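Long-range contacts in Fe(2+) transporter FeoB (Legionella pneumophila, PDB 3IBY), which probably transports ferrous iron across the bacterial inner membrane in a GTP-driven uptake system, this chain being its cytosolic part with the GTP-binding G domain: residues P10-T15 with I88-A93; T53-V58 with Q73-S78; A116-D121 with I146-N151. All coordinates share one frame; numbering follows the deposited sequence.

Contact 1: P10-T15 with I88-A93; sequences PNCGKT and INVIDA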
loop_
_atom_site.group_PDB
_atom_site.type_symbol
_atom_site.label_atom_id
_atom_site.label_comp_id
_atom_site.label_asym_id
_atom_site.label_seq_id
_atom_site.Cartn_x
_atom_site.Cartn_y
_atom_site.Cartn_z
ATOM N N PRO A 10 8.131 -7.579 -1.043
ATOM C CA PRO A 10 8.914 -8.467 -1.915
ATOM C C PRO A 10 8.424 -9.883 -1.862
ATOM O O PRO A 10 7.816 -10.268 -0.880
ATOM C CB PRO A 10 10.311 -8.444 -1.280
ATOM C CG PRO A 10 10.359 -7.238 -0.461
ATOM C CD PRO A 10 8.957 -7.074 0.064
ATOM N N ASN A 11 8.666 -10.660 -2.911
ATOM C CA ASN A 11 8.411 -12.114 -2.853
ATOM C C ASN A 11 6.977 -12.490 -2.390
ATOM O O ASN A 11 6.806 -13.476 -1.635
ATOM C CB ASN A 11 9.452 -12.831 -1.946
ATOM C CG ASN A 11 10.900 -12.790 -2.517
ATOM O OD1 ASN A 11 11.124 -12.730 -3.733
ATOM N ND2 ASN A 11 11.881 -12.854 -1.627
ATOM N N CYS A 12 5.964 -11.734 -2.841
ATOM C CA CYS A 12 4.565 -12.088 -2.502
ATOM C C CYS A 12 3.744 -12.655 -3.682
ATOM O O CYS A 12 2.499 -12.722 -3.597
ATOM C CB CYS A 12 3.819 -10.916 -1.834
ATOM S SG CYS A 12 3.364 -9.557 -2.904
ATOM N N GLY A 13 4.449 -13.109 -4.736
ATOM C CA GLY A 13 3.830 -13.489 -6.024
ATOM C C GLY A 13 3.375 -12.276 -6.821
ATOM O O GLY A 13 2.484 -12.355 -7.663
ATOM N N LYS A 14 3.975 -11.127 -6.540
ATOM C CA LYS A 14 3.505 -9.897 -7.134
ATOM C C LYS A 14 3.708 -10.033 -8.625
ATOM O O LYS A 14 2.844 -9.716 -9.387
ATOM C CB LYS A 14 4.274 -8.720 -6.568
ATOM C CG LYS A 14 3.815 -7.386 -7.080
ATOM C CD LYS A 14 4.448 -6.232 -6.346
ATOM C CE LYS A 14 5.947 -6.135 -6.591
ATOM N NZ LYS A 14 6.344 -5.922 -8.029
ATOM N N THR A 15 4.856 -10.563 -9.018
ATOM C CA THR A 15 5.206 -10.704 -10.407
ATOM C C THR A 15 4.329 -11.728 -11.074
ATOM O O THR A 15 3.886 -11.541 -12.189
ATOM C CB THR A 15 6.667 -11.133 -10.529
ATOM O OG1 THR A 15 7.492 -10.027 -10.173
ATOM C CG2 THR A 15 7.019 -11.571 -11.945
ATOM N N ILE A 88 -3.635 -1.938 -6.629
ATOM C CA ILE A 88 -3.844 -3.331 -6.342
ATOM C C ILE A 88 -2.746 -3.723 -5.380
ATOM O O ILE A 88 -1.549 -3.905 -5.757
ATOM C CB ILE A 88 -3.756 -4.232 -7.592
ATOM C CG1 ILE A 88 -4.797 -3.828 -8.626
ATOM C CG2 ILE A 88 -3.999 -5.670 -7.210
ATOM C CD1 ILE A 88 -4.565 -4.539 -9.985
ATOM N N ASN A 89 -3.133 -3.815 -4.119
ATOM C CA ASN A 89 -2.218 -4.181 -3.074
ATOM C C ASN A 89 -2.259 -5.702 -2.996
ATOM O O ASN A 89 -3.269 -6.307 -2.624
ATOM C CB ASN A 89 -2.674 -3.493 -1.796
ATOM C CG ASN A 89 -1.876 -3.882 -0.590
ATOM O OD1 ASN A 89 -0.728 -4.358 -0.692
ATOM N ND2 ASN A 89 -2.475 -3.680 0.582
ATOM N N VAL A 90 -1.154 -6.321 -3.392
ATOM C CA VAL A 90 -0.978 -7.777 -3.261
ATOM C C VAL A 90 -0.402 -8.154 -1.929
ATOM O O VAL A 90 0.701 -7.758 -1.586
ATOM C CB VAL A 90 0.036 -8.378 -4.248
ATOM C CG1 VAL A 90 -0.340 -9.839 -4.513
ATOM C CG2 VAL A 90 0.078 -7.611 -5.470
ATOM N N ILE A 91 -1.143 -8.999 -1.234
ATOM C CA ILE A 91 -0.775 -9.487 0.071
ATOM C C ILE A 91 -0.511 -10.951 -0.013
ATOM O O ILE A 91 -1.207 -11.655 -0.736
ATOM C CB ILE A 91 -1.939 -9.289 1.008
ATOM C CG1 ILE A 91 -2.119 -7.809 1.244
ATOM C CG2 ILE A 91 -1.711 -9.975 2.334
ATOM C CD1 ILE A 91 -3.165 -7.496 2.227
ATOM N N ASP A 92 0.471 -11.410 0.757
ATOM C CA ASP A 92 0.757 -12.838 0.944
ATOM C C ASP A 92 -0.004 -13.314 2.178
ATOM O O ASP A 92 0.317 -12.912 3.276
ATOM C CB ASP A 92 2.271 -13.080 1.131
ATOM C CG ASP A 92 2.629 -14.583 1.274
ATOM O OD1 ASP A 92 1.685 -15.380 1.431
ATOM O OD2 ASP A 92 3.836 -14.983 1.233
ATOM N N ALA A 93 -0.968 -14.218 2.001
ATOM C CA ALA A 93 -1.800 -14.735 3.128
ATOM C C ALA A 93 -0.976 -15.308 4.264
ATOM O O ALA A 93 -1.377 -15.307 5.420
ATOM C CB ALA A 93 -2.791 -15.754 2.632
#
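Cys12 lays its side chain over Val90, with the sulfur against the branch point of the valine. Cys12 SG is 3.8 Å from Val90 CB and 4.0 Å from Val90 CG1. The sulfur also comes to 3.5 Å from the backbone oxygen Val90 O. The first torsion of Cys12 sets SG between its own backbone N and carbonyl carbon (chi1 73°), and this turns the thiol along the strand toward Val90. Two residues further along the strand, Asp92 CB meets Cys12 CB at 4.0 Å. The carboxylate of Asp92 is held locally instead: OD1 accepts the backbone N-H of Cys94, and OD2 takes a weak bond from His95.

The loop here is the P-loop (Walker A) of a G domain, and its residues are predicted to bind GTP. It runs past the C-terminal end of strand 86-92, an interior strand of the sheet, between strands 3-8 and 113-118. Gly13 is the N-cap of helix 14-22.

Lys14 meets the same valine with the aliphatic part of its chain. Its CG lies 4.1 Å from Val90 CG2, and the two side chains cross at about a right angle. CG is anti to the backbone N (chi1 -177°), while bends at chi3 and chi4 carry the amine away from the strand. NZ ends in a salt bridge with Asp54 and a hydrogen bond to Leu55 O.

Contact 2: T53-V58 with Q73-S78; sequences TDLPGV and QIAAQS
Leu55 and Val58 both point toward helix 70-81 and meet it around Ala75. They belong to the loop that leaves strand 48-54. This loop carries the DxxG (G3) motif of the G domain, Asp54 to Gly57, which is predicted to bind GTP. In GTPases of this class switch II begins around this motif and runs on toward the helix packed here.

Leu55 presents both methyls to the helix. CD1 lies 4.0 Å from Ala75 CA, and CD2 lies 3.9 Å from Ser78 CB. CD1 thus sits over Ala75 and also nears Ser78 CB, while CD2 meets Ser78. CG is anti to the carbonyl carbon (chi1 -62°), which aims the fork at this turn.

Pro56 touches with its CD atom. This CD is 4.1 Å from Ile74 CG2, and the two side chains cross at about a right angle. Beyond the loop, Ile74 also packs on Trp31 and Val36.

Val58 meets Ala75 methyl to methyl, with Val58 CG1 to Ala75 CB at 3.5 Å. The alanine methyl also lies 3.6 Å from the backbone oxygen Pro56 O. At Ala75 the loop comes close to the helix, with the CA atoms of Leu55 and Ala75 5.6 Å apart.

The contact itself is almost entirely apolar. The hydroxyl of Ser78 is turned back onto its own helix, where OG donates to Ile74 O at 2.6 Å. The donor sits above the carbonyl plane, 44° out of it, and the same oxygen also accepts from Ser78 N.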
loop_
_atom_site.group_PDB
_atom_site.type_symbol
_atom_site.label_atom_id
_atom_site.label_comp_id
_atom_site.label_asym_id
_atom_site.label_seq_id
_atom_site.Cartn_x
_atom_site.Cartn_y
_atom_site.Cartn_z
ATOM N N THR A 53 1.175 -0.762 -13.788
ATOM C CA THR A 53 2.547 -0.524 -13.545
ATOM C C THR A 53 2.941 -1.290 -12.312
ATOM O O THR A 53 2.330 -1.143 -11.218
ATOM C CB THR A 53 2.846 0.927 -13.388
ATOM O OG1 THR A 53 2.477 1.640 -14.587
ATOM C CG2 THR A 53 4.311 1.091 -13.135
ATOM N N ASP A 54 3.952 -2.131 -12.482
ATOM C CA ASP A 54 4.463 -2.873 -11.368
ATOM C C ASP A 54 5.428 -2.036 -10.550
ATOM O O ASP A 54 6.377 -1.491 -11.119
ATOM C CB ASP A 54 5.232 -4.094 -11.838
ATOM C CG ASP A 54 5.483 -5.055 -10.726
ATOM O OD1 ASP A 54 4.755 -5.021 -9.674
ATOM O OD2 ASP A 54 6.367 -5.893 -10.927
ATOM N N LEU A 55 5.229 -1.980 -9.224
ATOM C CA LEU A 55 6.214 -1.324 -8.346
ATOM C C LEU A 55 7.015 -2.333 -7.631
ATOM O O LEU A 55 6.476 -3.329 -7.258
ATOM C CB LEU A 55 5.566 -0.454 -7.304
ATOM C CG LEU A 55 4.762 0.683 -7.870
ATOM C CD1 LEU A 55 4.530 1.584 -6.739
ATOM C CD2 LEU A 55 5.484 1.386 -9.102
ATOM N N PRO A 56 8.299 -2.052 -7.408
ATOM C CA PRO A 56 9.153 -2.952 -6.723
ATOM C C PRO A 56 8.683 -3.028 -5.321
ATOM O O PRO A 56 8.274 -2.016 -4.782
ATOM C CB PRO A 56 10.511 -2.251 -6.763
ATOM C CG PRO A 56 10.444 -1.313 -7.835
ATOM C CD PRO A 56 9.031 -0.825 -7.727
ATOM N N GLY A 57 8.702 -4.229 -4.761
ATOM C CA GLY A 57 8.229 -4.482 -3.437
ATOM C C GLY A 57 9.051 -3.787 -2.371
ATOM O O GLY A 57 10.233 -3.571 -2.546
ATOM N N VAL A 58 8.392 -3.469 -1.259
ATOM C CA VAL A 58 8.914 -2.693 -0.183
ATOM C C VAL A 58 8.067 -3.102 0.987
ATOM O O VAL A 58 6.862 -3.356 0.809
ATOM C CB VAL A 58 8.639 -1.200 -0.420
ATOM C CG1 VAL A 58 9.133 -0.772 -1.801
ATOM C CG2 VAL A 58 7.176 -0.915 -0.360
ATOM N N GLN A 73 12.978 3.081 -2.872
ATOM C CA GLN A 73 12.824 4.475 -3.158
ATOM C C GLN A 73 11.842 4.713 -4.280
ATOM O O GLN A 73 11.058 5.640 -4.209
ATOM C CB GLN A 73 14.178 5.048 -3.561
ATOM C CG GLN A 73 14.350 6.514 -3.297
ATOM C CD GLN A 73 15.822 6.970 -3.408
ATOM O OE1 GLN A 73 16.762 6.175 -3.204
ATOM N NE2 GLN A 73 16.022 8.270 -3.723
ATOM N N ILE A 74 11.915 3.910 -5.334
ATOM C CA ILE A 74 11.072 4.110 -6.507
ATOM C C ILE A 74 9.589 4.015 -6.161
ATOM O O ILE A 74 8.793 4.804 -6.630
ATOM C CB ILE A 74 11.426 3.111 -7.588
ATOM C CG1 ILE A 74 12.674 3.586 -8.281
ATOM C CG2 ILE A 74 10.307 2.930 -8.643
ATOM C CD1 ILE A 74 13.386 2.484 -8.991
ATOM N N ALA A 75 9.238 3.067 -5.316
ATOM C CA ALA A 75 7.873 2.831 -4.934
ATOM C C ALA A 75 7.323 3.981 -4.080
ATOM O O ALA A 75 6.195 4.468 -4.274
ATOM C CB ALA A 75 7.800 1.504 -4.175
ATOM N N ALA A 76 8.146 4.370 -3.115
ATOM C CA ALA A 76 7.928 5.528 -2.286
ATOM C C ALA A 76 7.586 6.770 -3.106
ATOM O O ALA A 76 6.644 7.479 -2.752
ATOM C CB ALA A 76 9.154 5.775 -1.448
ATOM N N GLN A 77 8.315 7.030 -4.195
ATOM C CA GLN A 77 8.009 8.199 -4.998
ATOM C C GLN A 77 6.995 8.009 -6.117
ATOM O O GLN A 77 6.415 8.999 -6.573
ATOM C CB GLN A 77 9.270 8.919 -5.511
ATOM C CG GLN A 77 10.129 8.190 -6.500
ATOM C CD GLN A 77 11.624 8.464 -6.251
ATOM O OE1 GLN A 77 12.446 7.541 -6.272
ATOM N NE2 GLN A 77 11.970 9.726 -5.974
ATOM N N SER A 78 6.741 6.779 -6.549
ATOM C CA SER A 78 5.814 6.569 -7.650
ATOM C C SER A 78 4.371 6.792 -7.201
ATOM O O SER A 78 3.579 7.324 -7.958
ATOM C CB SER A 78 5.961 5.171 -8.252
ATOM O OG SER A 78 7.286 4.866 -8.690
#

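Contact 3: A116-D121 with I146-N151; sequences ALNMMD and IQAHKN
The G4 element of the G domain, NKxD in most GTPases and Asn118-Met119-Met120-Asp121 here, meets the G5 loop, Gln147 to His149. Both are predicted to bind GTP.

The backbones are joined by a bond from Ile146 N to Leu117 O at 2.9 Å, nearly straight (170°). Ile146 also lays its CG1 against Asn118 CA at 3.7 Å, and its CD1 reaches the methyl of Ala116.

Asn118, at the end of strand 113-118, ties the G4, G5 and P-loop segments together. Its CG is anti to the backbone N (chi1 -165°), and this carries the amide across to the G5 loop. OD1 accepts the backbone N-H of Ala148 at 3.1 Å, and a weak bond from Met119 N. On the other side of the amide, ND2 donates to Cys12 O of the P-loop. ND2 also donates to a water at 2.6 Å, and that water takes a weak bond from His149 N. Both ends of this buried amide are therefore bonded.

Asp121 and His149 reach toward each other tip to tip. His149 NE2 donates to Asp121 OD2 at 2.6 Å. The acceptor lies near the ring plane, and OD2 is met on its syn side. Carboxylate and ring are turned 38° against each other. Asp121 OD2 also accepts from a second water at 2.5 Å, and Lys150 NZ donates to that water at 2.8 Å. The carboxylate is stacked on the amide of Gln147 as well. Met119 SD approaches the His149 ring obliquely.

In GTPases of this superfamily the aspartate of NKxD typically recognises the guanine base. Here its carboxylate is engaged by His149 and, through water, by Lys150. This G4-G5 pairing belongs to the region that forms the guanine-specificity pocket in these GTPases.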
loop_
_atom_site.group_PDB
_atom_site.type_symbol
_atom_site.label_atom_id
_atom_site.label_comp_id
_atom_site.label_asym_id
_atom_site.label_seq_id
_atom_site.Cartn_x
_atom_site.Cartn_y
_atom_site.Cartn_z
ATOM N N ALA A 116 -5.512 -7.972 -3.119
ATOM C CA ALA A 116 -5.404 -9.300 -3.767
ATOM C C ALA A 116 -4.717 -10.192 -2.758
ATOM O O ALA A 116 -3.553 -9.972 -2.461
ATOM C CB ALA A 116 -4.561 -9.228 -5.007
ATOM N N LEU A 117 -5.440 -11.160 -2.189
ATOM C CA LEU A 117 -4.956 -11.917 -1.021
ATOM C C LEU A 117 -4.452 -13.203 -1.603
ATOM O O LEU A 117 -5.210 -14.102 -1.904
ATOM C CB LEU A 117 -6.105 -12.140 -0.055
ATOM C CG LEU A 117 -5.937 -12.255 1.468
ATOM C CD1 LEU A 117 -6.867 -13.366 1.902
ATOM C CD2 LEU A 117 -4.513 -12.501 1.936
ATOM N N ASN A 118 -3.154 -13.224 -1.852
ATOM C CA ASN A 118 -2.532 -14.264 -2.652
ATOM C C ASN A 118 -2.081 -15.436 -1.752
ATOM O O ASN A 118 -2.125 -15.341 -0.539
ATOM C CB ASN A 118 -1.372 -13.636 -3.443
ATOM C CG ASN A 118 -0.853 -14.514 -4.578
ATOM O OD1 ASN A 118 -1.502 -15.493 -4.994
ATOM N ND2 ASN A 118 0.337 -14.172 -5.084
ATOM N N MET A 119 -1.723 -16.556 -2.374
ATOM C CA MET A 119 -1.107 -17.715 -1.722
ATOM C C MET A 119 -2.051 -18.387 -0.755
ATOM O O MET A 119 -1.647 -18.927 0.300
ATOM C CB MET A 119 0.159 -17.306 -1.016
ATOM C CG MET A 119 1.103 -16.476 -1.857
ATOM S SD MET A 119 1.805 -17.393 -3.214
ATOM C CE MET A 119 3.390 -16.560 -3.405
ATOM N N MET A 120 -3.315 -18.367 -1.128
ATOM C CA MET A 120 -4.330 -18.971 -0.294
ATOM C C MET A 120 -4.087 -20.493 -0.136
ATOM O O MET A 120 -4.520 -21.108 0.879
ATOM C CB MET A 120 -5.722 -18.726 -0.884
ATOM C CG MET A 120 -6.168 -17.294 -0.908
ATOM S SD MET A 120 -6.245 -16.603 0.723
ATOM C CE MET A 120 -7.659 -17.419 1.491
ATOM N N ASP A 121 -3.428 -21.083 -1.134
ATOM C CA ASP A 121 -3.187 -22.510 -1.132
ATOM C C ASP A 121 -2.094 -22.815 -0.133
ATOM O O ASP A 121 -2.222 -23.742 0.683
ATOM C CB ASP A 121 -2.883 -23.055 -2.552
ATOM C CG ASP A 121 -1.715 -22.351 -3.261
ATOM O OD1 ASP A 121 -1.380 -21.171 -2.963
ATOM O OD2 ASP A 121 -1.125 -22.973 -4.152
ATOM N N ILE A 146 -7.045 -14.976 -3.974
ATOM C CA ILE A 146 -6.531 -15.541 -5.240
ATOM C C ILE A 146 -5.397 -16.578 -5.087
ATOM O O ILE A 146 -4.866 -16.813 -4.000
ATOM C CB ILE A 146 -5.989 -14.420 -6.175
ATOM C CG1 ILE A 146 -4.745 -13.732 -5.565
ATOM C CG2 ILE A 146 -7.080 -13.386 -6.478
ATOM C CD1 ILE A 146 -3.912 -12.929 -6.548
ATOM N N GLN A 147 -5.049 -17.205 -6.208
ATOM C CA GLN A 147 -3.827 -18.009 -6.339
ATOM C C GLN A 147 -3.269 -17.707 -7.722
ATOM O O GLN A 147 -3.670 -18.300 -8.731
ATOM C CB GLN A 147 -4.105 -19.492 -6.201
ATOM C CG GLN A 147 -4.821 -19.901 -4.937
ATOM C CD GLN A 147 -5.198 -21.362 -4.944
ATOM O OE1 GLN A 147 -6.227 -21.740 -4.419
ATOM N NE2 GLN A 147 -4.385 -22.174 -5.572
ATOM N N ALA A 148 -2.387 -16.720 -7.753
ATOM C CA ALA A 148 -2.005 -16.103 -8.987
ATOM C C ALA A 148 -1.327 -17.157 -9.815
ATOM O O ALA A 148 -1.577 -17.280 -11.013
ATOM C CB ALA A 148 -1.064 -14.938 -8.708
ATOM N N HIS A 149 -0.458 -17.922 -9.159
ATOM C CA HIS A 149 0.280 -19.024 -9.822
ATOM C C HIS A 149 -0.625 -20.055 -10.522
ATOM O O HIS A 149 -0.176 -20.799 -11.376
ATOM C CB HIS A 149 1.268 -19.712 -8.834
ATOM C CG HIS A 149 0.643 -20.151 -7.544
ATOM N ND1 HIS A 149 -0.057 -19.296 -6.723
ATOM C CD2 HIS A 149 0.621 -21.357 -6.931
ATOM C CE1 HIS A 149 -0.488 -19.959 -5.666
ATOM N NE2 HIS A 149 -0.105 -21.217 -5.776
ATOM N N LYS A 150 -1.892 -20.088 -10.141
ATOM C CA LYS A 150 -2.835 -21.060 -10.652
ATOM C C LYS A 150 -4.041 -20.386 -11.303
ATOM O O LYS A 150 -4.986 -21.050 -11.686
ATOM C CB LYS A 150 -3.262 -21.972 -9.501
ATOM C CG LYS A 150 -2.167 -22.937 -9.033
ATOM C CD LYS A 150 -2.442 -23.526 -7.633
ATOM C CE LYS A 150 -3.733 -24.276 -7.561
ATOM N NZ LYS A 150 -3.891 -25.014 -6.287
ATOM N N ASN A 151 -3.990 -19.062 -11.449
ATOM C CA ASN A 151 -5.075 -18.266 -12.047
ATOM C C ASN A 151 -6.411 -18.287 -11.307
ATOM O O ASN A 151 -7.427 -17.866 -11.844
ATOM C CB ASN A 151 -5.267 -18.651 -13.507
ATOM C CG ASN A 151 -4.589 -17.680 -14.437
ATOM O OD1 ASN A 151 -5.048 -16.535 -14.596
ATOM N ND2 ASN A 151 -3.481 -18.114 -15.057
HETATM O O HOH W 1 1.063 -16.065 -6.787
HETATM O O HOH W 2 -1.386 -25.307 -5.065
#

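In the fold
All three contacts lie at loops of one G-domain sheet and together bring the predicted GTP-binding segments into one neighbourhood. Contacts 1 and 2 have centres 13 Å apart and touch: Lys14 NZ is 2.5 Å from Asp54 OD1, which couples the P-loop to the G3 motif. Along the chain, contact 2 is nested inside the loop closed by contact 1. Contacts 1 and 3 are closer, with centres 9 Å apart. They lie on neighbouring strands, 86-92 and 113-118, and Ile91 O lies 2.7 Å from Asn118 N, a probable hydrogen bond. Contacts 2 and 3 do not touch. Their centres are 21 Å apart, their nearest atoms about 11 Å, and contact 1 bridges them.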